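Long-range contacts in N-terminal acetyltransferase-like protein (Chaetomium thermophilum, PDB 5NNP), which probably serves as the auxiliary subunit of the NatA N-terminal acetyltransferase complex, offering a large helical-repeat scaffold to its partner chains: residues A51-N55 with V83-L87; F94-I98 with L121-M125; I154-L158 with Y540-R545; Q485-L490 with I516-W520. All coordinates share one frame. Residues are numbered along the deposited sequence.

All four contacts pack helix on helix in an all-helical chain. Contact 1 joins helices 44-55 and 78-90; contact 2 joins the next helix, 94-107, to helix 112-124. Their centres are about 16 Å apart, and the two touch where Gly85 O meets Ala97 CB at 3.8 Å. The centres of contacts 2 and 3 are also about 16 Å apart, and Ile123 meets Tyr540 and Leu158 there. Contact 4 forms between the two helices of contact 3 in sequence, its centre about 25 Å from that of contact 3 with no touch. Contacts 1 and 2 thus join near neighbours of the N-terminal array, while contact 3 ties that array to a much later part of the chain.

Contact 1: residues A51-N55 with V83-L87; sequences ALILN and VYGIL
Build both segments as regular alpha-helix and set them almost parallel: the short axes approach to 10.4 Å at 11°, N-to-C directions agreeing. Leu52 CA sits 6.8 Å from Val83 CA, and one turn on Asn55 CA sits 7.1 Å from Leu87 CA. Backbone bonds Asn55 N to Ala51 O (3.0 Å) and Leu87 N to Val83 O (2.9 Å) keep each turn regular. Leu52 is central to the contact. Its CA-to-CB bond leaves sideways, but with chi1 m and chi2 t the branch reaches across, bringing Leu52 CG to 4.1 Å from Val83 CG1 and Leu52 CD2 to 3.9 Å from Ile86 CG2. This is consistent with the parallel packing of first helices in consecutive tetratricopeptide repeats: helix 78-90 opens a predicted repeat, helix 44-55 probably has the matching place in the one before, and helix 60-73 comes between them in sequence, touching Leu87 through Ala67. Leu87 answers Leu52 with the same m, t rotamer and also starts sideways; Leu87 CD2 ends 4.2 Å from Leu52 CD2, 4.2 Å from Ala51 O and a tight 3.3 Å from Asn55 CB. Val83 takes t, so that Val83 CG1 also lies 4.4 Å from Ala51 CB. Ile86 is m, t and points toward the partner helix. Asn55, chi1 t, offers its CB to this apolar patch, and its side chain also touches Asn91.

Contact 2: residues F94-I98 with L121-M125; sequences FDEAI and LQIQM
This is largely apolar packing between consecutive repeats of a tetratricopeptide array: the first turn of helix 94-107, second helix of a predicted repeat, lies against the C-terminal end of helix 112-124, which follows it in the chain. Residues 94-98 are helical, with Ile98 N bonded to Phe94 O at 3.0 Å. Residues 121-124 are helical too, and Met125 (phi -105°, psi 13°) is the first to leave the helix, its N making only weak bonds to Leu121 O and Gln122 O. In register, Phe94 CA is 6.3 Å from Leu121 CA and Asp95 CA 7.3 Å from Met125 CA. Phe94, chi1 m, points at the partner and puts CD1 3.7 Å from Leu121 CD2 and CD2 3.9 Å from Gln124 CG. Met125 is m, m, m, which folds it back so that its SD lies 3.6 Å from Phe94 CB and 5.2 Å from the Phe94 ring centroid, at the ring edge: a Met-aromatic contact. Ile98 (m, t) extends CD1 to 3.6 Å from Leu121 O and 3.9 Å from Met125 CG, while Ala97 CB rests 3.9 Å from Leu121 CD1. Gln124 turns its amide to His528 and Gln521, and Gln122 OE1 bonds Ser134. With these polar partners outside the two segments and no hydrogen bond between them, the joint depends on shape and apolar burial.

Contact 3: residues I154-L158 with Y540-R545; sequences IAYHL and YVDMVR
Two helical segments cross at -39°, their short axes 11.9 Å apart, with Leu158 CA and Val541 CA 7.9 Å from each other. The apolar centre is Leu158: its m, t rotamer swings the branch across, setting CD2 4.1 Å from Val541 CG1 and CD1 4.1 Å from Val544 CG1, both valines t. Tyr540, also t, carries CE2 to 3.9 Å from Ile154 CG2 and 4.3 Å from Leu158 CD1; its OH bonds His528. Through this packing a helix that appears to continue the N-terminal repeats meets one from some 380 residues later, so the helical-repeat chain folds back on itself, with Tyr193 of helix 185-200 touching both sides. The polar edge is bridged rather than directly bonded. His157 (t) puts NE2 3.5 Å from Arg545 NH2, but both residues are held by Glu200, Arg545 in a salt bridge and His157 NE2 in a hydrogen bond, while His157 ND1 bonds Tyr193 OH. One water donates to His157 O at 2.9 Å and weakly accepts from Arg545 NH2 at 3.4 Å.

Contact 4: residues Q485-L490 with I516-W520; sequences QCIWFL and IFDTW
A residue with positive phi makes the key bond here: Gln485 (phi 60°, psi 41°) is the C-prime residue of a Schellman motif ending helix 476-483, with Cys486 N bonded to Leu481 O and Gln485 N to Thr482 O. Its CA-to-CB bond points toward helix 503-523, and the m, t side chain extends to Trp520, whose NE1 donates to Gln485 OE1 at 2.9 Å and a nearly straight 175°. With chi1 m and chi2 near 0°, Trp520 presents NE1 to this bond and CH2 to Ile487. Cys486 follows as N-cap, and from Ile487 the chain is helical again, with Leu490 N to Cys486 O at 3.2 Å. The CA atoms of Gln485 and Ile516 are 6.3 Å apart. Ile516 (m, t) wedges in against the turn, its CD1 lying 3.8 Å from Gln485 CA, 4.0 Å from Ile487 CG1 and 3.6 Å from Leu490 CD1. Ile487, also m, t, sends CD1 to 3.3 Å from Trp520 CH2 and 3.9 Å from Phe517 CE2. Gln485 OE1 also hydrogen-bonds another protein chain of the assembly, so the turn belongs to an interface. Helix 503-523 thus backs the junction of helices 476-483 and 487-499, while Phe517 meets Tyr556 edge-to-face and Trp488 and Phe489 pack on helix 442-454.

Contact 1: residues A51-N55 with V83-L87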
loop_
_atom_site.group_PDB
_atom_site.type_symbol
_atom_site.label_atom_id
_atom_site.label_comp_id
_atom_site.label_asym_id
_atom_site.label_seq_id
_atom_site.Cartn_x
_atom_site.Cartn_y
_atom_site.Cartn_z
ATOM N N ALA A 51 -15.659 12.308 -34.131
ATOM C CA ALA A 51 -15.618 12.637 -32.710
ATOM C C ALA A 51 -14.413 12.009 -32.036
ATOM O O ALA A 51 -13.822 12.607 -31.144
ATOM C CB ALA A 51 -16.891 12.190 -32.024
ATOM N N LEU A 52 -14.050 10.803 -32.472
ATOM C CA LEU A 52 -12.865 10.117 -31.955
ATOM C C LEU A 52 -11.595 10.888 -32.262
ATOM O O LEU A 52 -10.789 11.152 -31.373
ATOM C CB LEU A 52 -12.743 8.714 -32.543
ATOM C CG LEU A 52 -13.442 7.546 -31.856
ATOM C CD1 LEU A 52 -13.016 6.238 -32.516
ATOM C CD2 LEU A 52 -13.147 7.533 -30.368
ATOM N N ILE A 53 -11.422 11.230 -33.535
ATOM C CA ILE A 53 -10.247 11.960 -33.992
ATOM C C ILE A 53 -10.136 13.309 -33.296
ATOM O O ILE A 53 -9.041 13.753 -32.961
ATOM C CB ILE A 53 -10.272 12.167 -35.514
ATOM C CG1 ILE A 53 -10.276 10.812 -36.228
ATOM C CG2 ILE A 53 -9.078 13.002 -35.957
ATOM C CD1 ILE A 53 -10.363 10.902 -37.744
ATOM N N LEU A 54 -11.272 13.958 -33.072
ATOM C CA LEU A 54 -11.273 15.219 -32.346
ATOM C C LEU A 54 -10.745 15.016 -30.930
ATOM O O LEU A 54 -9.894 15.781 -30.458
ATOM C CB LEU A 54 -12.675 15.822 -32.315
ATOM C CG LEU A 54 -13.200 16.321 -33.661
ATOM C CD1 LEU A 54 -14.606 16.861 -33.508
ATOM C CD2 LEU A 54 -12.279 17.385 -34.233
ATOM N N ASN A 55 -11.247 13.975 -30.264
ATOM C CA ASN A 55 -10.816 13.633 -28.911
ATOM C C ASN A 55 -9.348 13.228 -28.883
ATOM O O ASN A 55 -8.647 13.462 -27.898
ATOM C CB ASN A 55 -11.686 12.509 -28.341
ATOM C CG ASN A 55 -11.453 12.277 -26.854
ATOM O OD1 ASN A 55 -10.802 11.309 -26.465
ATOM N ND2 ASN A 55 -11.990 13.165 -26.017
ATOM N N VAL A 83 -18.302 4.639 -29.325
ATOM C CA VAL A 83 -17.501 5.864 -29.329
ATOM C C VAL A 83 -17.728 6.694 -28.063
ATOM O O VAL A 83 -16.780 7.106 -27.380
ATOM C CB VAL A 83 -17.821 6.745 -30.569
ATOM C CG1 VAL A 83 -17.217 8.119 -30.421
ATOM C CG2 VAL A 83 -17.318 6.088 -31.835
ATOM N N TYR A 84 -19.000 6.940 -27.771
ATOM C CA TYR A 84 -19.409 7.680 -26.586
ATOM C C TYR A 84 -18.730 7.104 -25.330
ATOM O O TYR A 84 -18.224 7.840 -24.486
ATOM C CB TYR A 84 -20.937 7.635 -26.471
ATOM C CG TYR A 84 -21.588 8.746 -25.664
ATOM C CD1 TYR A 84 -21.251 10.080 -25.872
ATOM C CD2 TYR A 84 -22.588 8.460 -24.728
ATOM C CE1 TYR A 84 -21.865 11.102 -25.142
ATOM C CE2 TYR A 84 -23.198 9.471 -23.991
ATOM C CZ TYR A 84 -22.834 10.784 -24.203
ATOM O OH TYR A 84 -23.448 11.780 -23.487
ATOM N N GLY A 85 -18.710 5.780 -25.233
ATOM C CA GLY A 85 -18.064 5.096 -24.129
ATOM C C GLY A 85 -16.560 5.306 -24.105
ATOM O O GLY A 85 -15.983 5.625 -23.062
ATOM N N ILE A 86 -15.931 5.136 -25.266
ATOM C CA ILE A 86 -14.497 5.339 -25.413
ATOM C C ILE A 86 -14.060 6.726 -24.938
ATOM O O ILE A 86 -13.086 6.852 -24.206
ATOM C CB ILE A 86 -14.068 5.125 -26.877
ATOM C CG1 ILE A 86 -14.268 3.659 -27.265
ATOM C CG2 ILE A 86 -12.611 5.527 -27.087
ATOM C CD1 ILE A 86 -14.061 3.390 -28.737
ATOM N N LEU A 87 -14.794 7.759 -25.341
ATOM C CA LEU A 87 -14.530 9.111 -24.867
ATOM C C LEU A 87 -14.579 9.177 -23.338
ATOM O O LEU A 87 -13.617 9.600 -22.691
ATOM C CB LEU A 87 -15.530 10.090 -25.482
ATOM C CG LEU A 87 -15.549 10.127 -27.014
ATOM C CD1 LEU A 87 -16.550 11.144 -27.548
ATOM C CD2 LEU A 87 -14.163 10.417 -27.541
#

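Contact 2: residues F94-I98 with L121-M125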
loop_
_atom_site.group_PDB
_atom_site.type_symbol
_atom_site.label_atom_id
_atom_site.label_comp_id
_atom_site.label_asym_id
_atom_site.label_seq_id
_atom_site.Cartn_x
_atom_site.Cartn_y
_atom_site.Cartn_z
ATOM N N PHE A 94 -15.590 6.312 -15.728
ATOM C CA PHE A 94 -15.881 4.910 -15.965
ATOM C C PHE A 94 -17.347 4.573 -15.793
ATOM O O PHE A 94 -17.833 3.579 -16.313
ATOM C CB PHE A 94 -15.036 4.051 -15.028
ATOM C CG PHE A 94 -13.558 4.223 -15.239
ATOM C CD1 PHE A 94 -13.070 4.610 -16.482
ATOM C CD2 PHE A 94 -12.665 4.013 -14.207
ATOM C CE1 PHE A 94 -11.721 4.768 -16.695
ATOM C CE2 PHE A 94 -11.327 4.168 -14.406
ATOM C CZ PHE A 94 -10.844 4.546 -15.661
ATOM N N ASP A 95 -18.071 5.391 -15.059
ATOM C CA ASP A 95 -19.436 5.016 -14.789
ATOM C C ASP A 95 -20.300 5.322 -15.991
ATOM O O ASP A 95 -21.156 4.522 -16.368
ATOM C CB ASP A 95 -19.964 5.715 -13.545
ATOM C CG ASP A 95 -20.770 4.787 -12.676
ATOM O OD1 ASP A 95 -20.146 4.014 -11.909
ATOM O OD2 ASP A 95 -22.020 4.810 -12.786
ATOM N N GLU A 96 -20.069 6.474 -16.605
ATOM C CA GLU A 96 -20.818 6.836 -17.796
ATOM C C GLU A 96 -20.348 5.972 -18.957
ATOM O O GLU A 96 -21.103 5.698 -19.884
ATOM C CB GLU A 96 -20.667 8.325 -18.106
ATOM C CG GLU A 96 -21.327 9.213 -17.067
ATOM C CD GLU A 96 -22.847 9.138 -17.102
ATOM O OE1 GLU A 96 -23.446 9.476 -18.158
ATOM O OE2 GLU A 96 -23.439 8.743 -16.070
ATOM N N ALA A 97 -19.101 5.520 -18.888
ATOM C CA ALA A 97 -18.585 4.595 -19.888
ATOM C C ALA A 97 -19.373 3.284 -19.861
ATOM O O ALA A 97 -19.763 2.754 -20.921
ATOM C CB ALA A 97 -17.115 4.336 -19.661
ATOM N N ILE A 98 -19.618 2.774 -18.649
ATOM C CA ILE A 98 -20.315 1.501 -18.494
ATOM C C ILE A 98 -21.707 1.547 -19.143
ATOM O O ILE A 98 -22.078 0.641 -19.878
ATOM C CB ILE A 98 -20.429 1.092 -17.012
ATOM C CG1 ILE A 98 -19.085 0.564 -16.504
ATOM C CG2 ILE A 98 -21.470 0.001 -16.834
ATOM C CD1 ILE A 98 -19.002 0.351 -14.994
ATOM N N LEU A 121 -14.324 -2.527 -17.097
ATOM C CA LEU A 121 -14.899 -1.338 -16.475
ATOM C C LEU A 121 -15.805 -1.702 -15.302
ATOM O O LEU A 121 -15.780 -1.052 -14.250
ATOM C CB LEU A 121 -15.673 -0.512 -17.513
ATOM C CG LEU A 121 -14.875 0.238 -18.586
ATOM C CD1 LEU A 121 -15.767 0.626 -19.730
ATOM C CD2 LEU A 121 -14.219 1.486 -18.005
ATOM N N GLN A 122 -16.601 -2.748 -15.473
ATOM C CA GLN A 122 -17.554 -3.115 -14.437
ATOM C C GLN A 122 -16.876 -3.568 -13.143
ATOM O O GLN A 122 -17.314 -3.193 -12.048
ATOM C CB GLN A 122 -18.488 -4.208 -14.931
ATOM C CG GLN A 122 -19.586 -3.715 -15.832
ATOM C CD GLN A 122 -20.272 -4.855 -16.566
ATOM O OE1 GLN A 122 -19.614 -5.756 -17.103
ATOM N NE2 GLN A 122 -21.601 -4.829 -16.585
ATOM N N ILE A 123 -15.831 -4.389 -13.256
ATOM C CA ILE A 123 -15.150 -4.836 -12.049
ATOM C C ILE A 123 -14.357 -3.658 -11.454
ATOM O O ILE A 123 -14.300 -3.499 -10.230
ATOM C CB ILE A 123 -14.234 -6.060 -12.295
ATOM C CG1 ILE A 123 -13.705 -6.611 -10.965
ATOM C CG2 ILE A 123 -13.080 -5.709 -13.203
ATOM C CD1 ILE A 123 -14.787 -6.866 -9.888
ATOM N N GLN A 124 -13.794 -2.814 -12.316
ATOM C CA GLN A 124 -13.116 -1.607 -11.849
ATOM C C GLN A 124 -14.019 -0.737 -10.975
ATOM O O GLN A 124 -13.530 -0.067 -10.075
ATOM C CB GLN A 124 -12.617 -0.758 -13.007
ATOM C CG GLN A 124 -11.989 0.558 -12.536
ATOM C CD GLN A 124 -10.614 0.358 -11.917
ATOM O OE1 GLN A 124 -9.921 -0.624 -12.203
ATOM N NE2 GLN A 124 -10.222 1.268 -11.055
ATOM N N MET A 125 -15.325 -0.734 -11.242
ATOM C CA MET A 125 -16.250 0.077 -10.440
ATOM C C MET A 125 -17.047 -0.790 -9.491
ATOM O O MET A 125 -18.022 -0.344 -8.913
ATOM C CB MET A 125 -17.215 0.881 -11.313
ATOM C CG MET A 125 -16.542 1.765 -12.330
ATOM S SD MET A 125 -15.439 2.968 -11.570
ATOM C CE MET A 125 -16.633 3.990 -10.688
#

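Contact 3: residues I154-L158 with Y540-R545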
loop_
_atom_site.group_PDB
_atom_site.type_symbol
_atom_site.label_atom_id
_atom_site.label_comp_id
_atom_site.label_asym_id
_atom_site.label_seq_id
_atom_site.Cartn_x
_atom_site.Cartn_y
_atom_site.Cartn_z
ATOM N N ILE A 154 -14.076 -15.868 -9.941
ATOM C CA ILE A 154 -13.669 -14.646 -9.249
ATOM C C ILE A 154 -14.835 -13.653 -9.109
ATOM O O ILE A 154 -15.042 -13.080 -8.032
ATOM C CB ILE A 154 -12.491 -13.959 -9.968
ATOM C CG1 ILE A 154 -11.213 -14.783 -9.801
ATOM C CG2 ILE A 154 -12.273 -12.565 -9.440
ATOM C CD1 ILE A 154 -10.232 -14.600 -10.924
ATOM N N ALA A 155 -15.606 -13.466 -10.181
ATOM C CA ALA A 155 -16.733 -12.535 -10.151
ATOM C C ALA A 155 -17.749 -12.953 -9.102
ATOM O O ALA A 155 -18.265 -12.114 -8.348
ATOM C CB ALA A 155 -17.392 -12.449 -11.496
ATOM N N TYR A 156 -18.039 -14.252 -9.057
ATOM C CA TYR A 156 -18.959 -14.780 -8.054
ATOM C C TYR A 156 -18.408 -14.563 -6.646
ATOM O O TYR A 156 -19.120 -14.120 -5.748
ATOM C CB TYR A 156 -19.204 -16.270 -8.276
ATOM C CG TYR A 156 -20.286 -16.601 -9.268
ATOM C CD1 TYR A 156 -21.499 -15.929 -9.260
ATOM C CD2 TYR A 156 -20.105 -17.612 -10.197
ATOM C CE1 TYR A 156 -22.505 -16.261 -10.172
ATOM C CE2 TYR A 156 -21.078 -17.935 -11.101
ATOM C CZ TYR A 156 -22.273 -17.267 -11.092
ATOM O OH TYR A 156 -23.219 -17.620 -12.019
ATOM N N HIS A 157 -17.130 -14.891 -6.481
ATOM C CA HIS A 157 -16.400 -14.744 -5.225
ATOM C C HIS A 157 -16.439 -13.316 -4.681
ATOM O O HIS A 157 -16.772 -13.091 -3.512
ATOM C CB HIS A 157 -14.953 -15.187 -5.434
ATOM C CG HIS A 157 -14.164 -15.285 -4.169
ATOM N ND1 HIS A 157 -12.790 -15.387 -4.162
ATOM C CD2 HIS A 157 -14.552 -15.285 -2.874
ATOM C CE1 HIS A 157 -12.364 -15.446 -2.910
ATOM N NE2 HIS A 157 -13.410 -15.386 -2.110
ATOM N N LEU A 158 -16.109 -12.350 -5.535
ATOM C CA LEU A 158 -16.086 -10.957 -5.115
ATOM C C LEU A 158 -17.504 -10.452 -4.872
ATOM O O LEU A 158 -17.693 -9.482 -4.135
ATOM C CB LEU A 158 -15.381 -10.084 -6.152
ATOM C CG LEU A 158 -13.879 -10.342 -6.355
ATOM C CD1 LEU A 158 -13.295 -9.377 -7.396
ATOM C CD2 LEU A 158 -13.129 -10.241 -5.025
ATOM N N TYR A 540 -4.401 -11.461 -6.810
ATOM C CA TYR A 540 -5.365 -10.563 -7.427
ATOM C C TYR A 540 -6.486 -10.179 -6.440
ATOM O O TYR A 540 -6.825 -8.997 -6.301
ATOM C CB TYR A 540 -5.976 -11.181 -8.686
ATOM C CG TYR A 540 -7.113 -10.352 -9.232
ATOM C CD1 TYR A 540 -6.869 -9.249 -10.036
ATOM C CD2 TYR A 540 -8.435 -10.655 -8.917
ATOM C CE1 TYR A 540 -7.904 -8.486 -10.525
ATOM C CE2 TYR A 540 -9.474 -9.897 -9.393
ATOM C CZ TYR A 540 -9.210 -8.806 -10.199
ATOM O OH TYR A 540 -10.255 -8.032 -10.676
ATOM N N VAL A 541 -7.050 -11.174 -5.757
ATOM C CA VAL A 541 -8.141 -10.913 -4.841
ATOM C C VAL A 541 -7.633 -10.131 -3.633
ATOM O O VAL A 541 -8.378 -9.348 -3.062
ATOM C CB VAL A 541 -8.843 -12.206 -4.366
ATOM C CG1 VAL A 541 -9.838 -11.871 -3.260
ATOM C CG2 VAL A 541 -9.561 -12.882 -5.512
ATOM N N ASP A 542 -6.371 -10.338 -3.253
ATOM C CA ASP A 542 -5.742 -9.514 -2.210
ATOM C C ASP A 542 -5.673 -8.052 -2.623
ATOM O O ASP A 542 -5.924 -7.150 -1.819
ATOM C CB ASP A 542 -4.330 -9.991 -1.891
ATOM C CG ASP A 542 -4.311 -11.163 -0.955
ATOM O OD1 ASP A 542 -5.302 -11.344 -0.222
ATOM O OD2 ASP A 542 -3.294 -11.894 -0.942
ATOM N N MET A 543 -5.318 -7.827 -3.879
ATOM C CA MET A 543 -5.153 -6.478 -4.381
ATOM C C MET A 543 -6.483 -5.737 -4.384
ATOM O O MET A 543 -6.594 -4.643 -3.829
ATOM C CB MET A 543 -4.552 -6.508 -5.778
ATOM C CG MET A 543 -4.355 -5.129 -6.341
ATOM S SD MET A 543 -4.725 -5.040 -8.093
ATOM C CE MET A 543 -6.426 -5.515 -8.077
ATOM N N VAL A 544 -7.485 -6.362 -5.001
ATOM C CA VAL A 544 -8.846 -5.857 -5.030
ATOM C C VAL A 544 -9.359 -5.446 -3.637
ATOM O O VAL A 544 -9.928 -4.369 -3.460
ATOM C CB VAL A 544 -9.811 -6.915 -5.619
ATOM C CG1 VAL A 544 -11.267 -6.492 -5.377
ATOM C CG2 VAL A 544 -9.528 -7.126 -7.119
ATOM N N ARG A 545 -9.153 -6.311 -2.653
ATOM C CA ARG A 545 -9.636 -6.029 -1.314
ATOM C C ARG A 545 -8.861 -4.879 -0.671
ATOM O O ARG A 545 -9.455 -4.053 0.019
ATOM C CB ARG A 545 -9.580 -7.293 -0.452
ATOM C CG ARG A 545 -10.658 -8.309 -0.857
ATOM C CD ARG A 545 -10.506 -9.658 -0.167
ATOM N NE ARG A 545 -11.676 -10.495 -0.402
ATOM C CZ ARG A 545 -11.804 -11.742 0.027
ATOM N NH1 ARG A 545 -10.815 -12.304 0.716
ATOM N NH2 ARG A 545 -12.923 -12.420 -0.236
HETATM O O HOH W 1 -16.120 -11.776 -1.018
#

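Contact 4: residues Q485-L490 with I516-W520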
loop_
_atom_site.group_PDB
_atom_site.type_symbol
_atom_site.label_atom_id
_atom_site.label_comp_id
_atom_site.label_asym_id
_atom_site.label_seq_id
_atom_site.Cartn_x
_atom_site.Cartn_y
_atom_site.Cartn_z
ATOM N N GLN A 485 5.787 9.949 -7.352
ATOM C CA GLN A 485 4.725 9.787 -6.361
ATOM C C GLN A 485 5.235 9.899 -4.918
ATOM O O GLN A 485 4.799 9.148 -4.038
ATOM C CB GLN A 485 4.022 8.441 -6.582
ATOM C CG GLN A 485 3.518 8.276 -8.027
ATOM C CD GLN A 485 2.973 6.880 -8.334
ATOM O OE1 GLN A 485 3.039 5.989 -7.504
ATOM N NE2 GLN A 485 2.436 6.696 -9.540
ATOM N N CYS A 486 6.147 10.844 -4.677
ATOM C CA CYS A 486 6.762 10.974 -3.358
ATOM C C CYS A 486 5.875 11.765 -2.385
ATOM O O CYS A 486 5.973 12.999 -2.296
ATOM C CB CYS A 486 8.143 11.645 -3.466
ATOM S SG CYS A 486 9.119 11.570 -1.939
ATOM N N ILE A 487 5.038 11.045 -1.639
ATOM C CA ILE A 487 4.035 11.657 -0.769
ATOM C C ILE A 487 4.610 12.302 0.514
ATOM O O ILE A 487 4.106 13.321 0.976
ATOM C CB ILE A 487 2.955 10.614 -0.373
ATOM C CG1 ILE A 487 2.168 10.180 -1.617
ATOM C CG2 ILE A 487 1.988 11.177 0.677
ATOM C CD1 ILE A 487 1.176 9.064 -1.377
ATOM N N TRP A 488 5.648 11.717 1.098
ATOM C CA TRP A 488 6.205 12.297 2.315
ATOM C C TRP A 488 6.712 13.703 2.002
ATOM O O TRP A 488 6.390 14.664 2.718
ATOM C CB TRP A 488 7.313 11.420 2.929
ATOM C CG TRP A 488 8.707 11.590 2.357
ATOM C CD1 TRP A 488 9.327 10.773 1.450
ATOM C CD2 TRP A 488 9.654 12.633 2.664
ATOM N NE1 TRP A 488 10.587 11.248 1.168
ATOM C CE2 TRP A 488 10.812 12.382 1.896
ATOM C CE3 TRP A 488 9.627 13.758 3.498
ATOM C CZ2 TRP A 488 11.934 13.205 1.953
ATOM C CZ3 TRP A 488 10.750 14.577 3.550
ATOM C CH2 TRP A 488 11.883 14.295 2.783
ATOM N N PHE A 489 7.452 13.845 0.910
ATOM C CA PHE A 489 8.027 15.146 0.629
ATOM C C PHE A 489 6.938 16.141 0.252
ATOM O O PHE A 489 6.950 17.275 0.717
ATOM C CB PHE A 489 9.075 15.093 -0.480
ATOM C CG PHE A 489 9.629 16.441 -0.810
ATOM C CD1 PHE A 489 10.607 17.012 -0.010
ATOM C CD2 PHE A 489 9.148 17.165 -1.884
ATOM C CE1 PHE A 489 11.111 18.249 -0.289
ATOM C CE2 PHE A 489 9.657 18.426 -2.164
ATOM C CZ PHE A 489 10.638 18.962 -1.360
ATOM N N LEU A 490 6.006 15.712 -0.599
ATOM C CA LEU A 490 4.911 16.580 -1.027
ATOM C C LEU A 490 4.119 17.087 0.179
ATOM O O LEU A 490 3.799 18.275 0.258
ATOM C CB LEU A 490 3.990 15.855 -2.006
ATOM C CG LEU A 490 4.533 15.547 -3.410
ATOM C CD1 LEU A 490 3.525 14.739 -4.223
ATOM C CD2 LEU A 490 4.903 16.802 -4.153
ATOM N N ILE A 516 -2.367 11.536 -6.648
ATOM C CA ILE A 516 -1.595 10.312 -6.547
ATOM C C ILE A 516 -2.507 9.180 -6.103
ATOM O O ILE A 516 -2.375 8.054 -6.594
ATOM C CB ILE A 516 -0.409 10.461 -5.574
ATOM C CG1 ILE A 516 0.653 11.365 -6.194
ATOM C CG2 ILE A 516 0.204 9.127 -5.255
ATOM C CD1 ILE A 516 1.730 11.790 -5.210
ATOM N N PHE A 517 -3.453 9.471 -5.210
ATOM C CA PHE A 517 -4.351 8.413 -4.755
ATOM C C PHE A 517 -5.349 8.055 -5.853
ATOM O O PHE A 517 -5.725 6.898 -5.987
ATOM C CB PHE A 517 -5.050 8.780 -3.442
ATOM C CG PHE A 517 -4.310 8.277 -2.227
ATOM C CD1 PHE A 517 -4.598 7.037 -1.684
ATOM C CD2 PHE A 517 -3.272 9.010 -1.672
ATOM C CE1 PHE A 517 -3.894 6.556 -0.579
ATOM C CE2 PHE A 517 -2.552 8.519 -0.565
ATOM C CZ PHE A 517 -2.874 7.299 -0.023
ATOM N N ASP A 518 -5.726 9.014 -6.685
ATOM C CA ASP A 518 -6.592 8.689 -7.811
ATOM C C ASP A 518 -5.867 7.726 -8.748
ATOM O O ASP A 518 -6.470 6.820 -9.309
ATOM C CB ASP A 518 -7.026 9.943 -8.571
ATOM C CG ASP A 518 -8.104 10.742 -7.836
ATOM O OD1 ASP A 518 -8.732 10.197 -6.898
ATOM O OD2 ASP A 518 -8.323 11.920 -8.211
ATOM N N THR A 519 -4.560 7.910 -8.885
ATOM C CA THR A 519 -3.772 7.099 -9.796
ATOM C C THR A 519 -3.666 5.672 -9.296
ATOM O O THR A 519 -3.834 4.719 -10.051
ATOM C CB THR A 519 -2.375 7.661 -9.965
ATOM O OG1 THR A 519 -2.454 8.925 -10.622
ATOM C CG2 THR A 519 -1.501 6.697 -10.785
ATOM N N TRP A 520 -3.364 5.545 -8.013
ATOM C CA TRP A 520 -3.285 4.265 -7.349
ATOM C C TRP A 520 -4.591 3.496 -7.534
ATOM O O TRP A 520 -4.587 2.276 -7.740
ATOM C CB TRP A 520 -2.966 4.489 -5.875
ATOM C CG TRP A 520 -1.548 4.938 -5.663
ATOM C CD1 TRP A 520 -0.608 5.137 -6.629
ATOM C CD2 TRP A 520 -0.901 5.213 -4.409
ATOM N NE1 TRP A 520 0.580 5.529 -6.061
ATOM C CE2 TRP A 520 0.431 5.577 -4.704
ATOM C CE3 TRP A 520 -1.320 5.199 -3.071
ATOM C CZ2 TRP A 520 1.350 5.931 -3.705
ATOM C CZ3 TRP A 520 -0.398 5.547 -2.074
ATOM C CH2 TRP A 520 0.918 5.903 -2.400
#